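Local structure of CRISPR-associated endoribonuclease Cse3 (Thermus thermophilus, 2Y8Y) at residues A[97-109]-A[202-215]. The protein binds CRISPR repeat RNA and cleaves it as an endoribonuclease, retaining the processed crRNA for antiviral defence. Residues are numbered along the deposited sequence; the frame is centred on the assembly and turned at random.
Sequences QRLRFRLRANPAK and PGKALGLGLLSVAP. With nucleotides of chain B.
Arg102 and Ser212 form a hydrogen-bonded antiparallel pair, Arg102 N giving to Ser212 O and Ser212 N to Arg102 O, each over 2.9 Å. Arg100 and Ala214 form the next such pair, and the Arg100 side chain, bent at chi3 (-72°), turns to the chain end, where NE and NH2 make weak bonds to Pro215 O. The small Ala214 packs its CB near NH2, and its O lies over one guanidinium face. On the other face of the sheet Phe101 meets Val213: its CB lies 3.9 Å from Val213 CG1, while its ring atom CD2 meets Leu211 CD1 obliquely. A water accepts a hydrogen bond from Arg104 N and donates one to Leu210 O, and Leu103 CD1 packs over the Gly209-Leu210 backbone. Past the water, Gly209 N donates to Arg104 O at 2.8 Å.

Strand 211-214 edges strand 98-105, whose other side bonds to strand 173-186, in the C-terminal ferredoxin-like half of a Cas6-family nuclease; the glycine-rich loop 202-209 is characteristic of this family. Gly203, Gly207 and Gly209 adopt positive phi, where a CB would press against the preceding carbonyl O, and Gly203 O accepts from Leu206 N and Leu208 N. Leu208 spreads its methyls along the strand, CD2 against Arg104 CG (3.7 Å) and CD1 against Asn106 CB. Asn106 places OD1 3.4 Å from Pro202 CG, while its ND2 is held by Gln176 O. Farther out, Glu181 pairs with Arg102 and Arg51 bonds Ser212 OG. Long side chains carry positive charge to RNA phosphates, Lys204 NZ meeting OP2 of G16 of chain B (2.8 Å) and Lys109 NZ OP1 of G12 of chain B (2.6 Å).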
ATOM      1  N   GLN A  97      -7.752   0.549 -19.988  1.00 11.69           N
ATOM      2  CA  GLN A  97      -8.444   1.394 -19.026  1.00 11.67           C
ATOM      3  C   GLN A  97      -7.470   2.338 -18.335  1.00 12.32           C
ATOM      4  O   GLN A  97      -6.431   1.916 -17.844  1.00 12.14           O
ATOM      5  CB  GLN A  97      -9.119   0.517 -17.983  1.00 11.70           C
ATOM      6  CG  GLN A  97      -9.949   1.288 -16.973  1.00 14.60           C
ATOM      7  CD  GLN A  97     -10.589   0.373 -15.970  1.00 20.82           C
ATOM      8  OE1 GLN A  97     -10.180  -0.773 -15.822  1.00 22.92           O
ATOM      9  NE2 GLN A  97     -11.603   0.875 -15.265  1.00 20.68           N
ATOM     10  N   ARG A  98      -7.824   3.620 -18.285  1.00 12.33           N
ATOM     11  CA  ARG A  98      -6.987   4.621 -17.645  1.00 12.61           C
ATOM     12  C   ARG A  98      -7.443   4.874 -16.215  1.00 12.40           C
ATOM     13  O   ARG A  98      -8.642   5.046 -15.950  1.00 16.28           O
ATOM     14  CB  ARG A  98      -7.038   5.916 -18.449  1.00 14.77           C
ATOM     15  CG  ARG A  98      -6.343   5.807 -19.794  1.00 21.19           C
ATOM     16  CD  ARG A  98      -6.492   7.083 -20.605  1.00 25.18           C
ATOM     17  NE  ARG A  98      -5.346   7.301 -21.482  1.00 45.29           N
ATOM     18  CZ  ARG A  98      -5.241   6.818 -22.715  1.00 54.94           C
ATOM     19  NH1 ARG A  98      -6.219   6.083 -23.228  1.00 62.46           N
ATOM     20  NH2 ARG A  98      -4.157   7.073 -23.438  1.00 50.56           N
ATOM     21  N   LEU A  99      -6.481   4.919 -15.296  1.00 12.19           N
ATOM     22  CA  LEU A  99      -6.779   5.081 -13.878  1.00 12.80           C
ATOM     23  C   LEU A  99      -5.781   6.016 -13.225  1.00 12.34           C
ATOM     24  O   LEU A  99      -4.606   6.011 -13.572  1.00 13.85           O
ATOM     25  CB  LEU A  99      -6.707   3.730 -13.168  1.00 12.81           C
ATOM     26  CG  LEU A  99      -7.659   2.657 -13.693  1.00 12.67           C
ATOM     27  CD1 LEU A  99      -7.258   1.310 -13.143  1.00 16.26           C
ATOM     28  CD2 LEU A  99      -9.104   3.019 -13.329  1.00 17.74           C
ATOM     29  N   ARG A 100      -6.242   6.806 -12.262  1.00 11.94           N
ATOM     30  CA  ARG A 100      -5.314   7.485 -11.362  1.00 10.99           C
ATOM     31  C   ARG A 100      -4.820   6.487 -10.335  1.00 10.75           C
ATOM     32  O   ARG A 100      -5.507   5.510 -10.009  1.00 11.45           O
ATOM     33  CB  ARG A 100      -6.012   8.643 -10.647  1.00 14.61           C
ATOM     34  CG  ARG A 100      -6.570   9.703 -11.575  1.00 16.85           C
ATOM     35  CD  ARG A 100      -7.367  10.766 -10.800  1.00 25.71           C
ATOM     36  NE  ARG A 100      -8.647  10.254 -10.316  1.00 33.14           N
ATOM     37  CZ  ARG A 100      -8.889   9.875  -9.064  1.00 42.81           C
ATOM     38  NH1 ARG A 100      -7.940   9.953  -8.142  1.00 44.33           N
ATOM     39  NH2 ARG A 100     -10.091   9.422  -8.729  1.00 46.57           N
ATOM     40  N   PHE A 101      -3.622   6.716  -9.815  1.00 10.71           N
ATOM     41  CA  PHE A 101      -3.105   5.836  -8.775  1.00 10.77           C
ATOM     42  C   PHE A 101      -2.338   6.591  -7.700  1.00 10.89           C
ATOM     43  O   PHE A 101      -1.852   7.710  -7.916  1.00 10.65           O
ATOM     44  CB  PHE A 101      -2.208   4.742  -9.361  1.00 10.07           C
ATOM     45  CG  PHE A 101      -0.839   5.232  -9.750  1.00  9.38           C
ATOM     46  CD1 PHE A 101      -0.616   5.779 -11.004  1.00 10.54           C
ATOM     47  CD2 PHE A 101       0.219   5.165  -8.849  1.00 11.21           C
ATOM     48  CE1 PHE A 101       0.643   6.261 -11.365  1.00 11.02           C
ATOM     49  CE2 PHE A 101       1.485   5.646  -9.199  1.00 11.39           C
ATOM     50  CZ  PHE A 101       1.702   6.189 -10.454  1.00  9.69           C
ATOM     51  N   ARG A 102      -2.247   5.951  -6.544  1.00  9.75           N
ATOM     52  CA  ARG A 102      -1.415   6.412  -5.445  1.00 10.85           C
ATOM     53  C   ARG A 102      -0.717   5.187  -4.877  1.00  9.77           C
ATOM     54  O   ARG A 102      -1.332   4.120  -4.730  1.00 10.42           O
ATOM     55  CB  ARG A 102      -2.282   7.088  -4.380  1.00 13.44           C
ATOM     56  CG  ARG A 102      -1.509   7.586  -3.161  1.00 15.97           C
ATOM     57  CD  ARG A 102      -2.386   8.394  -2.219  1.00 17.43           C
ATOM     58  NE  ARG A 102      -2.717   9.686  -2.813  1.00 26.07           N
ATOM     59  CZ  ARG A 102      -2.311  10.863  -2.339  1.00 35.23           C
ATOM     60  NH1 ARG A 102      -1.565  10.929  -1.245  1.00 36.14           N
ATOM     61  NH2 ARG A 102      -2.671  11.984  -2.951  1.00 40.57           N
ATOM     62  N   LEU A 103       0.578   5.328  -4.586  1.00  9.80           N
ATOM     63  CA  LEU A 103       1.351   4.224  -4.034  1.00  8.38           C
ATOM     64  C   LEU A 103       2.461   4.765  -3.170  1.00  8.33           C
ATOM     65  O   LEU A 103       3.342   5.480  -3.663  1.00 10.37           O
ATOM     66  CB  LEU A 103       1.976   3.361  -5.137  1.00  9.22           C
ATOM     67  CG  LEU A 103       3.028   2.338  -4.677  1.00  8.83           C
ATOM     68  CD1 LEU A 103       2.393   1.296  -3.728  1.00  8.36           C
ATOM     69  CD2 LEU A 103       3.704   1.659  -5.890  1.00 11.90           C
ATOM     70  N   ARG A 104       2.433   4.408  -1.890  1.00  9.47           N
ATOM     71  CA  ARG A 104       3.537   4.716  -0.997  1.00  9.76           C
ATOM     72  C   ARG A 104       4.404   3.470  -0.922  1.00 10.28           C
ATOM     73  O   ARG A 104       3.940   2.424  -0.471  1.00 10.01           O
ATOM     74  CB  ARG A 104       3.018   5.068   0.397  1.00  9.88           C
ATOM     75  CG  ARG A 104       4.036   5.861   1.208  1.00  9.93           C
ATOM     76  CD  ARG A 104       3.570   6.105   2.641  1.00 11.77           C
ATOM     77  NE  ARG A 104       4.399   7.117   3.281  1.00 13.33           N
ATOM     78  CZ  ARG A 104       4.324   7.441   4.564  1.00 14.25           C
ATOM     79  NH1 ARG A 104       3.467   6.813   5.360  1.00 16.54           N
ATOM     80  NH2 ARG A 104       5.122   8.388   5.049  1.00 15.69           N
ATOM     81  N   ALA A 105       5.652   3.575  -1.377  1.00  9.24           N
ATOM     82  CA  ALA A 105       6.490   2.398  -1.603  1.00  9.71           C
ATOM     83  C   ALA A 105       7.891   2.578  -1.068  1.00  9.91           C
ATOM     84  O   ALA A 105       8.276   3.668  -0.668  1.00 10.90           O
ATOM     85  CB  ALA A 105       6.579   2.103  -3.079  1.00 11.15           C
ATOM     86  N   ASN A 106       8.633   1.472  -1.076  1.00  8.80           N
ATOM     87  CA  ASN A 106      10.052   1.449  -0.718  1.00  9.78           C
ATOM     88  C   ASN A 106      10.840   0.961  -1.925  1.00  9.95           C
ATOM     89  O   ASN A 106      11.177  -0.218  -2.005  1.00 11.50           O
ATOM     90  CB  ASN A 106      10.245   0.518   0.490  1.00 11.83           C
ATOM     91  CG  ASN A 106      11.699   0.326   0.892  1.00 14.58           C
ATOM     92  OD1 ASN A 106      12.142  -0.809   1.078  1.00 18.03           O
ATOM     93  ND2 ASN A 106      12.436   1.425   1.066  1.00 15.06           N
ATOM     94  N   PRO A 107      11.108   1.856  -2.892  1.00 10.30           N
ATOM     95  CA  PRO A 107      11.844   1.417  -4.084  1.00 10.18           C
ATOM     96  C   PRO A 107      13.200   0.865  -3.675  1.00 11.50           C
ATOM     97  O   PRO A 107      13.934   1.511  -2.923  1.00 11.77           O
ATOM     98  CB  PRO A 107      11.985   2.704  -4.915  1.00 10.69           C
ATOM     99  CG  PRO A 107      10.832   3.598  -4.436  1.00 10.88           C
ATOM    100  CD  PRO A 107      10.738   3.284  -2.961  1.00 10.28           C
ATOM    101  N   ALA A 108      13.532  -0.327  -4.163  1.00  9.97           N
ATOM    102  CA  ALA A 108      14.686  -1.061  -3.662  1.00 10.23           C
ATOM    103  C   ALA A 108      15.245  -1.989  -4.719  1.00 10.86           C
ATOM    104  O   ALA A 108      14.616  -2.235  -5.748  1.00 11.86           O
ATOM    105  CB  ALA A 108      14.295  -1.869  -2.406  1.00 12.43           C
ATOM    106  N   LYS A 109      16.452  -2.469  -4.462  1.00 11.19           N
ATOM    107  CA  LYS A 109      17.079  -3.524  -5.256  1.00 11.96           C
ATOM    108  C   LYS A 109      17.841  -4.423  -4.305  1.00 12.91           C
ATOM    109  O   LYS A 109      18.204  -4.013  -3.198  1.00 12.81           O
ATOM    110  CB  LYS A 109      18.051  -2.929  -6.278  1.00 14.65           C
ATOM    111  CG  LYS A 109      19.270  -2.284  -5.631  1.00 14.24           C
ATOM    112  CD  LYS A 109      20.109  -1.473  -6.605  1.00 21.53           C
ATOM    113  CE  LYS A 109      20.832  -2.339  -7.599  1.00 28.02           C
ATOM    114  NZ  LYS A 109      21.821  -1.514  -8.359  1.00 27.57           N
ATOM    115  N   PRO A 202       8.660  -3.844  -1.124  1.00  9.08           N
ATOM    116  CA  PRO A 202       8.872  -4.215   0.272  1.00 10.29           C
ATOM    117  C   PRO A 202       8.179  -3.275   1.259  1.00  9.26           C
ATOM    118  O   PRO A 202       7.635  -2.239   0.874  1.00 10.15           O
ATOM    119  CB  PRO A 202      10.402  -4.190   0.429  1.00 14.32           C
ATOM    120  CG  PRO A 202      10.930  -3.427  -0.737  1.00 13.85           C
ATOM    121  CD  PRO A 202       9.867  -3.313  -1.784  1.00 11.64           C
ATOM    122  N   GLY A 203       8.192  -3.659   2.531  1.00 10.88           N
ATOM    123  CA  GLY A 203       7.579  -2.846   3.571  1.00 11.60           C
ATOM    124  C   GLY A 203       6.077  -3.008   3.719  1.00 11.83           C
ATOM    125  O   GLY A 203       5.424  -2.137   4.295  1.00 12.02           O
ATOM    126  N   LYS A 204       5.518  -4.100   3.202  1.00 11.37           N
ATOM    127  CA  LYS A 204       4.067  -4.303   3.269  1.00 11.01           C
ATOM    128  C   LYS A 204       3.556  -4.386   4.707  1.00 13.73           C
ATOM    129  O   LYS A 204       2.396  -4.038   4.986  1.00 14.93           O
ATOM    130  CB  LYS A 204       3.651  -5.541   2.463  1.00 10.48           C
ATOM    131  CG  LYS A 204       3.833  -5.352   0.980  1.00 10.28           C
ATOM    132  CD  LYS A 204       3.414  -6.610   0.231  1.00  9.76           C
ATOM    133  CE  LYS A 204       3.732  -6.544  -1.250  1.00  9.69           C
ATOM    134  NZ  LYS A 204       5.176  -6.810  -1.563  1.00 11.21           N
ATOM    135  N   ALA A 205       4.401  -4.835   5.623  1.00 12.20           N
ATOM    136  CA  ALA A 205       4.017  -4.896   7.033  1.00 12.31           C
ATOM    137  C   ALA A 205       4.335  -3.593   7.770  1.00 15.41           C
ATOM    138  O   ALA A 205       4.381  -3.563   9.013  1.00 17.39           O
ATOM    139  CB  ALA A 205       4.703  -6.076   7.718  1.00 15.04           C
ATOM    140  N   LEU A 206       4.571  -2.523   7.007  1.00 13.50           N
ATOM    141  CA  LEU A 206       4.876  -1.220   7.585  1.00 12.59           C
ATOM    142  C   LEU A 206       4.051  -0.110   6.959  1.00 13.04           C
ATOM    143  O   LEU A 206       4.337   1.064   7.172  1.00 13.52           O
ATOM    144  CB  LEU A 206       6.357  -0.885   7.380  1.00 15.45           C
ATOM    145  CG  LEU A 206       7.369  -1.827   8.019  1.00 18.91           C
ATOM    146  CD1 LEU A 206       8.767  -1.452   7.549  1.00 22.12           C
ATOM    147  CD2 LEU A 206       7.268  -1.786   9.539  1.00 20.84           C
ATOM    148  N   GLY A 207       3.045  -0.468   6.166  1.00 10.33           N
ATOM    149  CA  GLY A 207       2.207   0.538   5.542  1.00 11.43           C
ATOM    150  C   GLY A 207       2.755   1.053   4.220  1.00 10.40           C
ATOM    151  O   GLY A 207       2.426   2.159   3.782  1.00  9.67           O
ATOM    152  N   LEU A 208       3.567   0.229   3.567  1.00 10.53           N
ATOM    153  CA  LEU A 208       4.014   0.516   2.212  1.00  9.53           C
ATOM    154  C   LEU A 208       3.450  -0.553   1.284  1.00  8.76           C
ATOM    155  O   LEU A 208       3.026  -1.622   1.738  1.00 10.91           O
ATOM    156  CB  LEU A 208       5.552   0.555   2.143  1.00 11.03           C
ATOM    157  CG  LEU A 208       6.173   1.574   3.097  1.00 10.44           C
ATOM    158  CD1 LEU A 208       7.696   1.465   3.005  1.00 12.31           C
ATOM    159  CD2 LEU A 208       5.704   2.981   2.739  1.00 12.21           C
ATOM    160  N   GLY A 209       3.430  -0.249  -0.001  1.00  8.66           N
ATOM    161  CA  GLY A 209       3.094  -1.233  -1.007  1.00  9.55           C
ATOM    162  C   GLY A 209       1.646  -1.270  -1.451  1.00 10.01           C
ATOM    163  O   GLY A 209       1.322  -2.002  -2.384  1.00  9.54           O
ATOM    164  N   LEU A 210       0.769  -0.485  -0.823  1.00  8.35           N
ATOM    165  CA  LEU A 210      -0.630  -0.487  -1.260  1.00 10.15           C
ATOM    166  C   LEU A 210      -0.800   0.345  -2.530  1.00  8.80           C
ATOM    167  O   LEU A 210      -0.725   1.585  -2.492  1.00  9.55           O
ATOM    168  CB  LEU A 210      -1.556   0.034  -0.156  1.00 10.24           C
ATOM    169  CG  LEU A 210      -3.048   0.153  -0.524  1.00 10.14           C
ATOM    170  CD1 LEU A 210      -3.609  -1.164  -1.035  1.00 10.56           C
ATOM    171  CD2 LEU A 210      -3.830   0.651   0.700  1.00 11.35           C
ATOM    172  N   LEU A 211      -1.007  -0.326  -3.656  1.00  9.37           N
ATOM    173  CA  LEU A 211      -1.297   0.396  -4.891  1.00  8.34           C
ATOM    174  C   LEU A 211      -2.794   0.618  -4.932  1.00  9.86           C
ATOM    175  O   LEU A 211      -3.576  -0.341  -4.989  1.00 10.33           O
ATOM    176  CB  LEU A 211      -0.833  -0.387  -6.121  1.00 10.76           C
ATOM    177  CG  LEU A 211      -1.199   0.200  -7.483  1.00 10.53           C
ATOM    178  CD1 LEU A 211      -0.573   1.569  -7.698  1.00 11.14           C
ATOM    179  CD2 LEU A 211      -0.731  -0.726  -8.580  1.00 10.56           C
ATOM    180  N   SER A 212      -3.182   1.883  -4.852  1.00 10.00           N
ATOM    181  CA  SER A 212      -4.578   2.283  -4.950  1.00 10.58           C
ATOM    182  C   SER A 212      -4.851   2.845  -6.333  1.00 10.27           C
ATOM    183  O   SER A 212      -4.091   3.688  -6.819  1.00 11.37           O
ATOM    184  CB  SER A 212      -4.897   3.367  -3.913  1.00 12.57           C
ATOM    185  OG  SER A 212      -4.646   2.927  -2.590  1.00 13.20           O
ATOM    186  N   VAL A 213      -5.938   2.410  -6.971  1.00 12.47           N
ATOM    187  CA  VAL A 213      -6.305   2.948  -8.277  1.00 11.75           C
ATOM    188  C   VAL A 213      -7.757   3.367  -8.270  1.00 13.23           C
ATOM    189  O   VAL A 213      -8.571   2.810  -7.528  1.00 17.21           O
ATOM    190  CB  VAL A 213      -6.087   1.945  -9.433  1.00 11.48           C
ATOM    191  CG1 VAL A 213      -4.612   1.633  -9.598  1.00 12.73           C
ATOM    192  CG2 VAL A 213      -6.898   0.654  -9.231  1.00 12.95           C
ATOM    193  N   ALA A 214      -8.067   4.355  -9.103  1.00 13.10           N
ATOM    194  CA  ALA A 214      -9.441   4.825  -9.261  1.00 16.05           C
ATOM    195  C   ALA A 214      -9.559   5.603 -10.563  1.00 17.96           C
ATOM    196  O   ALA A 214      -8.596   6.180 -11.025  1.00 15.69           O
ATOM    197  CB  ALA A 214      -9.833   5.689  -8.076  1.00 17.82           C
ATOM    198  N   PRO A 215     -10.752   5.620 -11.170  1.00 19.98           N
ATOM    199  CA  PRO A 215     -10.908   6.347 -12.435  1.00 20.27           C
ATOM    200  C   PRO A 215     -10.557   7.833 -12.326  1.00 26.93           C
ATOM    201  O   PRO A 215     -10.740   8.431 -11.263  1.00 31.32           O
ATOM    202  CB  PRO A 215     -12.397   6.174 -12.741  1.00 19.39           C
ATOM    203  CG  PRO A 215     -12.748   4.870 -12.116  1.00 27.38           C
ATOM    204  CD  PRO A 215     -11.945   4.823 -10.834  1.00 26.12           C
TER
ATOM    205  P     G B  16       4.877 -10.371   0.095  1.00 13.17           P
ATOM    206  OP1   G B  16       3.407 -10.227   0.215  1.00 13.06           O
ATOM    207  OP2   G B  16       5.695  -9.173  -0.254  1.00 13.99           O
ATOM    208  O5'   G B  16       5.475 -11.031   1.407  1.00 14.78           O
ATOM    209  C5'   G B  16       4.887 -12.185   1.980  1.00 14.36           C
ATOM    210  C4'   G B  16       5.654 -12.641   3.196  1.00 15.52           C
ATOM    211  O4'   G B  16       7.034 -12.913   2.844  1.00 16.61           O
ATOM    212  C3'   G B  16       5.770 -11.641   4.337  1.00 17.40           C
ATOM    213  O3'   G B  16       4.592 -11.556   5.111  1.00 18.77           O
ATOM    214  C2'   G B  16       6.965 -12.185   5.104  1.00 16.50           C
ATOM    215  O2'   G B  16       6.598 -13.338   5.847  1.00 19.54           O
ATOM    216  C1'   G B  16       7.869 -12.618   3.956  1.00 15.98           C
ATOM    217  N9    G B  16       8.802 -11.541   3.583  1.00 14.79           N
ATOM    218  C8    G B  16       8.730 -10.675   2.516  1.00 15.70           C
ATOM    219  N7    G B  16       9.721  -9.823   2.512  1.00 15.42           N
ATOM    220  C5    G B  16      10.469 -10.135   3.645  1.00 15.97           C
ATOM    221  C6    G B  16      11.654  -9.548   4.155  1.00 16.37           C
ATOM    222  O6    G B  16      12.315  -8.601   3.700  1.00 16.91           O
ATOM    223  N1    G B  16      12.074 -10.175   5.319  1.00 16.52           N
ATOM    224  C2    G B  16      11.443 -11.242   5.912  1.00 17.77           C
ATOM    225  N2    G B  16      12.004 -11.719   7.038  1.00 18.44           N
ATOM    226  N3    G B  16      10.332 -11.796   5.443  1.00 17.56           N
ATOM    227  C4    G B  16       9.910 -11.198   4.313  1.00 17.01           C
ATOM    228  P     G B  12      23.471  -4.863  -9.000  1.00 17.22           P
ATOM    229  OP1   G B  12      22.929  -3.577  -9.515  1.00 22.02           O
ATOM    230  OP2   G B  12      23.829  -4.963  -7.573  1.00 19.37           O
ATOM    231  O5'   G B  12      22.499  -6.049  -9.403  1.00 14.95           O
ATOM    232  C5'   G B  12      21.229  -6.175  -8.798  1.00 13.95           C
ATOM    233  C4'   G B  12      20.412  -7.220  -9.492  1.00 15.33           C
ATOM    234  O4'   G B  12      21.009  -8.522  -9.285  1.00 16.36           O
ATOM    235  C3'   G B  12      18.996  -7.400  -8.996  1.00 14.83           C
ATOM    236  O3'   G B  12      18.127  -6.405  -9.482  1.00 12.97           O
ATOM    237  C2'   G B  12      18.668  -8.793  -9.506  1.00 15.07           C
ATOM    238  O2'   G B  12      18.433  -8.764 -10.904  1.00 15.67           O
ATOM    239  C1'   G B  12      19.995  -9.502  -9.265  1.00 17.67           C
ATOM    240  N9    G B  12      20.034 -10.185  -7.968  1.00 15.74           N
ATOM    241  C8    G B  12      20.672  -9.792  -6.816  1.00 14.61           C
ATOM    242  N7    G B  12      20.524 -10.650  -5.844  1.00 17.08           N
ATOM    243  C5    G B  12      19.767 -11.671  -6.416  1.00 15.22           C
ATOM    244  C6    G B  12      19.303 -12.884  -5.866  1.00 18.73           C
ATOM    245  O6    G B  12      19.478 -13.313  -4.716  1.00 19.58           O
ATOM    246  N1    G B  12      18.560 -13.607  -6.806  1.00 15.39           N
ATOM    247  C2    G B  12      18.315 -13.241  -8.105  1.00 15.93           C
ATOM    248  N2    G B  12      17.588 -14.082  -8.867  1.00 15.57           N
ATOM    249  N3    G B  12      18.750 -12.112  -8.629  1.00 15.02           N
ATOM    250  C4    G B  12      19.458 -11.397  -7.726  1.00 15.90           C
ATOM    251  P     U B  13      16.757  -6.081  -8.731  1.00 12.33           P
ATOM    252  OP1   U B  13      16.231  -4.834  -9.331  1.00 14.48           O
ATOM    253  OP2   U B  13      17.000  -6.125  -7.281  1.00 11.46           O
ATOM    254  O5'   U B  13      15.827  -7.312  -9.111  1.00 12.41           O
ATOM    255  C5'   U B  13      15.316  -7.476 -10.414  1.00 13.79           C
ATOM    256  C4'   U B  13      14.502  -8.735 -10.498  1.00 11.94           C
ATOM    257  O4'   U B  13      15.352  -9.885 -10.247  1.00 13.31           O
ATOM    258  C3'   U B  13      13.415  -8.889  -9.456  1.00 13.68           C
ATOM    259  O3'   U B  13      12.276  -8.104  -9.721  1.00 13.06           O
ATOM    260  C2'   U B  13      13.168 -10.391  -9.487  1.00 12.92           C
ATOM    261  O2'   U B  13      12.502 -10.767 -10.687  1.00 15.19           O
ATOM    262  C1'   U B  13      14.607 -10.885  -9.565  1.00 14.57           C
ATOM    263  N1    U B  13      15.171 -11.064  -8.214  1.00 13.79           N
ATOM    264  C2    U B  13      14.902 -12.259  -7.584  1.00 16.14           C
ATOM    265  O2    U B  13      14.252 -13.145  -8.109  1.00 16.78           O
ATOM    266  N3    U B  13      15.406 -12.407  -6.320  1.00 12.97           N
ATOM    267  C4    U B  13      16.139 -11.457  -5.629  1.00 14.76           C
ATOM    268  O4    U B  13      16.520 -11.731  -4.495  1.00 15.91           O
ATOM    269  C5    U B  13      16.359 -10.226  -6.331  1.00 13.58           C
ATOM    270  C6    U B  13      15.876 -10.060  -7.570  1.00 11.63           C
TER
HETATM  271  O   HOH W   1       0.313   3.065  -0.625  1.00  9.44           O
HETATM  272  O   HOH W   2       1.790   4.343   5.264  1.00 13.05           O
HETATM  273  O   HOH W   3       6.952  -0.817  -1.431  1.00  9.59           O